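Local coordinates for protein CRISPR system Cmr subunit Cmr1-1 (Pyrococcus furiosus, PDB 4W8Z) that binds RNA and, together with Cmr6, caps the type III-B Cmr ribonucleoprotein complex of CRISPR-based antiviral defence, at residues 10-15 and 169-174; 179-184 and 195-200. All blocks are in the same frame, centred on the assembly; numbering follows the deposited sequence.

Contact 1. Residues 10-15 and 169-174; sequences EEFEIE and VRASSE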
loop_
_atom_site.group_PDB
_atom_site.type_symbol
_atom_site.label_atom_id
_atom_site.label_comp_id
_atom_site.label_asym_id
_atom_site.label_seq_id
_atom_site.Cartn_x
_atom_site.Cartn_y
_atom_site.Cartn_z
ATOM N N GLU A 10 -11.869 4.168 -19.501
ATOM C CA GLU A 10 -10.455 3.868 -19.289
ATOM C C GLU A 10 -10.275 2.381 -19.011
ATOM O O GLU A 10 -10.972 1.816 -18.170
ATOM C CB GLU A 10 -9.901 4.689 -18.123
ATOM C CG GLU A 10 -10.108 6.183 -18.253
ATOM C CD GLU A 10 -9.029 6.850 -19.080
ATOM O OE1 GLU A 10 -7.842 6.745 -18.700
ATOM O OE2 GLU A 10 -9.367 7.478 -20.110
ATOM N N GLU A 11 -9.345 1.744 -19.713
ATOM C CA GLU A 11 -9.166 0.305 -19.574
ATOM C C GLU A 11 -7.736 -0.057 -19.180
ATOM O O GLU A 11 -6.777 0.519 -19.691
ATOM C CB GLU A 11 -9.548 -0.399 -20.874
ATOM C CG GLU A 11 -10.835 0.113 -21.509
ATOM C CD GLU A 11 -11.290 -0.741 -22.677
ATOM O OE1 GLU A 11 -11.556 -1.943 -22.466
ATOM O OE2 GLU A 11 -11.379 -0.211 -23.805
ATOM N N PHE A 12 -7.601 -1.016 -18.268
ATOM C CA PHE A 12 -6.293 -1.433 -17.775
ATOM C C PHE A 12 -6.180 -2.942 -17.613
ATOM O O PHE A 12 -7.146 -3.612 -17.250
ATOM C CB PHE A 12 -5.990 -0.779 -16.422
ATOM C CG PHE A 12 -5.949 0.717 -16.460
ATOM C CD1 PHE A 12 -4.756 1.384 -16.668
ATOM C CD2 PHE A 12 -7.105 1.459 -16.273
ATOM C CE1 PHE A 12 -4.715 2.760 -16.700
ATOM C CE2 PHE A 12 -7.070 2.837 -16.305
ATOM C CZ PHE A 12 -5.874 3.489 -16.518
ATOM N N GLU A 13 -4.992 -3.472 -17.878
ATOM C CA GLU A 13 -4.645 -4.812 -17.428
ATOM C C GLU A 13 -3.512 -4.706 -16.419
ATOM O O GLU A 13 -2.427 -4.225 -16.747
ATOM C CB GLU A 13 -4.231 -5.712 -18.593
ATOM C CG GLU A 13 -5.338 -6.606 -19.116
ATOM C CD GLU A 13 -4.802 -7.805 -19.880
ATOM O OE1 GLU A 13 -5.364 -8.138 -20.948
ATOM O OE2 GLU A 13 -3.820 -8.419 -19.403
ATOM N N ILE A 14 -3.766 -5.130 -15.186
ATOM C CA ILE A 14 -2.709 -5.139 -14.183
ATOM C C ILE A 14 -2.271 -6.569 -13.895
ATOM O O ILE A 14 -3.029 -7.516 -14.089
ATOM C CB ILE A 14 -3.142 -4.442 -12.875
ATOM C CG1 ILE A 14 -4.056 -5.346 -12.046
ATOM C CG2 ILE A 14 -3.810 -3.111 -13.180
ATOM C CD1 ILE A 14 -4.453 -4.752 -10.705
ATOM N N GLU A 15 -1.028 -6.720 -13.461
ATOM C CA GLU A 15 -0.460 -8.030 -13.198
ATOM C C GLU A 15 0.184 -8.051 -11.816
ATOM O O GLU A 15 0.790 -7.065 -11.389
ATOM C CB GLU A 15 0.561 -8.391 -14.280
ATOM C CG GLU A 15 1.302 -9.694 -14.044
ATOM C CD GLU A 15 2.329 -9.991 -15.126
ATOM O OE1 GLU A 15 1.971 -9.939 -16.323
ATOM O OE2 GLU A 15 3.497 -10.268 -14.777
ATOM N N VAL A 169 0.468 -3.894 -17.238
ATOM C CA VAL A 169 1.094 -4.513 -18.400
ATOM C C VAL A 169 0.645 -3.844 -19.697
ATOM O O VAL A 169 1.455 -3.610 -20.590
ATOM C CB VAL A 169 0.813 -6.032 -18.474
ATOM C CG1 VAL A 169 1.737 -6.785 -17.534
ATOM C CG2 VAL A 169 -0.638 -6.337 -18.156
ATOM N N ARG A 170 -0.641 -3.529 -19.803
ATOM C CA ARG A 170 -1.123 -2.769 -20.948
ATOM C C ARG A 170 -2.394 -2.013 -20.603
ATOM O O ARG A 170 -3.145 -2.409 -19.707
ATOM C CB ARG A 170 -1.364 -3.676 -22.152
ATOM C CG ARG A 170 -2.588 -4.564 -22.040
ATOM C CD ARG A 170 -2.733 -5.423 -23.285
ATOM N NE ARG A 170 -1.551 -6.253 -23.489
ATOM C CZ ARG A 170 -1.413 -7.477 -22.994
ATOM N NH1 ARG A 170 -2.392 -8.012 -22.278
ATOM N NH2 ARG A 170 -0.303 -8.165 -23.219
ATOM N N ALA A 171 -2.627 -0.923 -21.322
ATOM C CA ALA A 171 -3.748 -0.046 -21.038
ATOM C C ALA A 171 -4.133 0.787 -22.251
ATOM O O ALA A 171 -3.375 0.894 -23.216
ATOM C CB ALA A 171 -3.419 0.861 -19.866
ATOM N N SER A 172 -5.331 1.357 -22.191
ATOM C CA SER A 172 -5.759 2.391 -23.122
ATOM C C SER A 172 -6.337 3.527 -22.296
ATOM O O SER A 172 -7.496 3.479 -21.879
ATOM C CB SER A 172 -6.788 1.864 -24.119
ATOM O OG SER A 172 -7.279 2.911 -24.942
ATOM N N SER A 173 -5.518 4.540 -22.043
ATOM C CA SER A 173 -5.892 5.591 -21.110
ATOM C C SER A 173 -5.646 6.982 -21.669
ATOM O O SER A 173 -4.510 7.455 -21.698
ATOM C CB SER A 173 -5.127 5.426 -19.799
ATOM O OG SER A 173 -5.452 6.465 -18.897
ATOM N N GLU A 174 -6.716 7.637 -22.105
ATOM C CA GLU A 174 -6.615 8.998 -22.604
ATOM C C GLU A 174 -6.301 9.948 -21.458
ATOM O O GLU A 174 -5.677 10.989 -21.660
ATOM C CB GLU A 174 -7.904 9.422 -23.311
ATOM C CG GLU A 174 -8.131 8.734 -24.648
ATOM C CD GLU A 174 -9.328 9.293 -25.399
ATOM O OE1 GLU A 174 -9.900 10.309 -24.943
ATOM O OE2 GLU A 174 -9.697 8.717 -26.448
#

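Contact 2. Residues 179-184 and 195-200; sequences LGLTTE and LKRVLD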
loop_
_atom_site.group_PDB
_atom_site.type_symbol
_atom_site.label_atom_id
_atom_site.label_comp_id
_atom_site.label_asym_id
_atom_site.label_seq_id
_atom_site.Cartn_x
_atom_site.Cartn_y
_atom_site.Cartn_z
ATOM N N LEU A 179 -2.517 13.786 -18.954
ATOM C CA LEU A 179 -1.788 14.306 -17.803
ATOM C C LEU A 179 -0.273 14.164 -17.942
ATOM O O LEU A 179 0.478 14.621 -17.080
ATOM C CB LEU A 179 -2.249 13.603 -16.525
ATOM C CG LEU A 179 -3.731 13.684 -16.159
ATOM C CD1 LEU A 179 -3.963 13.021 -14.824
ATOM C CD2 LEU A 179 -4.194 15.126 -16.124
ATOM N N GLY A 180 0.172 13.530 -19.021
ATOM C CA GLY A 180 1.592 13.327 -19.250
ATOM C C GLY A 180 2.200 12.302 -18.310
ATOM O O GLY A 180 3.376 12.387 -17.958
ATOM N N LEU A 181 1.395 11.331 -17.896
ATOM C CA LEU A 181 1.871 10.267 -17.025
ATOM C C LEU A 181 2.163 8.994 -17.815
ATOM O O LEU A 181 1.836 8.893 -18.999
ATOM C CB LEU A 181 0.855 9.989 -15.921
ATOM C CG LEU A 181 0.787 11.084 -14.861
ATOM C CD1 LEU A 181 -0.372 10.843 -13.915
ATOM C CD2 LEU A 181 2.103 11.148 -14.099
ATOM N N THR A 182 2.790 8.028 -17.155
ATOM C CA THR A 182 3.172 6.782 -17.799
ATOM C C THR A 182 2.448 5.613 -17.149
ATOM O O THR A 182 1.738 5.788 -16.161
ATOM C CB THR A 182 4.694 6.547 -17.719
ATOM O OG1 THR A 182 5.071 6.278 -16.361
ATOM C CG2 THR A 182 5.451 7.768 -18.218
ATOM N N THR A 183 2.634 4.419 -17.704
ATOM C CA THR A 183 2.046 3.208 -17.134
ATOM C C THR A 183 3.144 2.302 -16.590
ATOM O O THR A 183 2.884 1.189 -16.131
ATOM C CB THR A 183 1.206 2.439 -18.167
ATOM O OG1 THR A 183 1.977 2.235 -19.355
ATOM C CG2 THR A 183 -0.044 3.220 -18.516
ATOM N N GLU A 184 4.373 2.803 -16.639
ATOM C CA GLU A 184 5.525 2.087 -16.119
ATOM C C GLU A 184 6.656 3.074 -15.838
ATOM O O GLU A 184 6.715 4.149 -16.437
ATOM C CB GLU A 184 5.985 1.005 -17.100
ATOM C CG GLU A 184 6.429 1.532 -18.457
ATOM C CD GLU A 184 5.262 1.932 -19.345
ATOM O OE1 GLU A 184 4.397 1.069 -19.618
ATOM O OE2 GLU A 184 5.202 3.113 -19.757
ATOM N N LEU A 195 4.989 11.575 -9.261
ATOM C CA LEU A 195 4.359 11.908 -7.985
ATOM C C LEU A 195 4.058 13.397 -7.892
ATOM O O LEU A 195 2.973 13.787 -7.463
ATOM C CB LEU A 195 5.240 11.482 -6.810
ATOM C CG LEU A 195 5.402 9.975 -6.600
ATOM C CD1 LEU A 195 5.997 9.683 -5.240
ATOM C CD2 LEU A 195 4.068 9.266 -6.764
ATOM N N LYS A 196 5.012 14.223 -8.304
ATOM C CA LYS A 196 4.814 15.666 -8.326
ATOM C C LYS A 196 3.660 16.031 -9.257
ATOM O O LYS A 196 2.804 16.849 -8.916
ATOM C CB LYS A 196 6.098 16.370 -8.763
ATOM C CG LYS A 196 6.154 17.858 -8.437
ATOM C CD LYS A 196 6.296 18.695 -9.702
ATOM C CE LYS A 196 6.726 20.117 -9.380
ATOM N NZ LYS A 196 8.122 20.161 -8.855
ATOM N N ARG A 197 3.644 15.410 -10.431
ATOM C CA ARG A 197 2.598 15.640 -11.415
ATOM C C ARG A 197 1.216 15.267 -10.878
ATOM O O ARG A 197 0.263 16.037 -11.012
ATOM C CB ARG A 197 2.902 14.852 -12.687
ATOM C CG ARG A 197 1.750 14.760 -13.672
ATOM C CD ARG A 197 1.363 16.125 -14.200
ATOM N NE ARG A 197 2.530 16.949 -14.497
ATOM C CZ ARG A 197 3.216 16.901 -15.632
ATOM N NH1 ARG A 197 2.863 16.055 -16.590
ATOM N NH2 ARG A 197 4.262 17.694 -15.804
ATOM N N VAL A 198 1.115 14.084 -10.274
ATOM C CA VAL A 198 -0.151 13.590 -9.739
ATOM C C VAL A 198 -0.652 14.511 -8.633
ATOM O O VAL A 198 -1.844 14.809 -8.545
ATOM C CB VAL A 198 -0.022 12.146 -9.194
ATOM C CG1 VAL A 198 -1.270 11.748 -8.418
ATOM C CG2 VAL A 198 0.250 11.161 -10.327
ATOM N N LEU A 199 0.271 14.976 -7.799
ATOM C CA LEU A 199 -0.082 15.917 -6.749
ATOM C C LEU A 199 -0.621 17.201 -7.371
ATOM O O LEU A 199 -1.737 17.616 -7.075
ATOM C CB LEU A 199 1.123 16.217 -5.857
ATOM C CG LEU A 199 0.760 16.741 -4.469
ATOM C CD1 LEU A 199 0.168 15.619 -3.621
ATOM C CD2 LEU A 199 1.968 17.386 -3.788
ATOM N N ASP A 200 0.167 17.805 -8.257
ATOM C CA ASP A 200 -0.177 19.082 -8.880
ATOM C C ASP A 200 -1.492 19.062 -9.655
ATOM O O ASP A 200 -2.273 20.009 -9.579
ATOM C CB ASP A 200 0.949 19.523 -9.813
ATOM C CG ASP A 200 2.185 19.961 -9.064
ATOM O OD1 ASP A 200 2.048 20.430 -7.917
ATOM O OD2 ASP A 200 3.293 19.842 -9.626
#

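Contact 1. Residues 10-15 and 169-174
Phe12 meets Ala171 obliquely, ring atom CD1 3.5 Å from the methyl CB and CZ reaching on toward OG of Ser173. The two residues form a non-hydrogen-bonded pair of antiparallel strands, where the alpha carbons come as close as 4.4 Å; alanine suits the place because its single methyl fits beside the ring without pushing the strands apart. Hydrogen-bonded pairs flank it, Glu11 with Ser172 and Glu13 with Arg170. Glu13 N donates to Arg170 O at 2.8 Å, and Val169 N to Glu13 O at 3.0 Å, whereas the bond from Glu11 N to Ser172 O is weak.

On the face opposite Phe12, Glu13 and Arg170 run side by side in the same direction, and OE2 of Glu13 meets NH1 of Arg170 in a salt bridge of 3.2 Å. The carboxylate and guanidinium planes stand nearly perpendicular, 87° apart, rather than coplanar as in a two-pronged pair. The stronger partner of Glu13 is Arg128, which binds OE1. Glu15 passes across Val169 at about a right angle, bringing CB within 3.8 Å of CG1, while its OE1 makes a salt bridge with Arg126.

Where the strand 166-172 ends, Ser173 is the N-cap of helix 174-178. Its OG, anti to the backbone N (chi1 178°), accepts from Leu176 N and is modelled as a donor to Glu10 OE1, a bond too short for its length to be trusted. A weak bond from Glu174 N to OE2 places the Glu10 carboxylate at the helix start, where the helix dipole would probably favour its negative charge.

In the four-stranded antiparallel sheet, 166-172 is an outermost strand and 8-16 lies between it and 126-133, while helix 136-152 packs on the Phe12 side through Thr143 and Leu146.

Contact 2. Residues 179-184 and 195-200
The loop 179-184 passes the helical segment 195-200 with its nearest alpha carbons, those of Leu181 and Arg197, still 7.8 Å apart, so contact is made by side chains reaching across, in one case to a main-chain carbonyl. Arg197 does most of this: bent at chi2 and chi3, its long chain curls round the carbonyl of Leu179, and NH1 donates to that O at 2.8 Å. The oxygen lies at the edge of the guanidinium, close to its plane, and the N-H...O angle is 151°. Just past this carbonyl, Gly180 is the first residue after helix 174-178 to leave helical angles, in a Schellman motif with two bonds back into the last turn; glycine readily takes the positive phi of 72° there. With its length and N-H donors, the arginine can reach a carbonyl and tie this turn to helix 188-206. Leu181 slides past Arg197 in the opposite direction, CD2 resting 3.7 Å from CG on the aliphatic part of the arginine. Its other methyl, CD1, meets CG2 of Val198, likewise at 3.7 Å, the two side chains crossing at about a right angle. The branched valine also reaches Leu144 and Trp147 of helix 136-152, and Leu179 touches the same Leu144.

From the N terminus, strand 8-16 is built first, and its partner for contact 1 arrives late: 153 residues separate the segments 10-15 and 169-174, and they include the other two strands of the four-stranded sheet and helix 136-152. Contact 1 thus closes a long loop and sets the last strand at the sheet's edge. The chain then turns through helix 174-178 and opens contact 2, which closes over just ten residues and joins the loop at 179-184 to helix 188-206. The two contacts follow in series, neither nesting nor crossing, with centres about 15 Å apart. Helix 136-152 is common ground, touched by side chains of both.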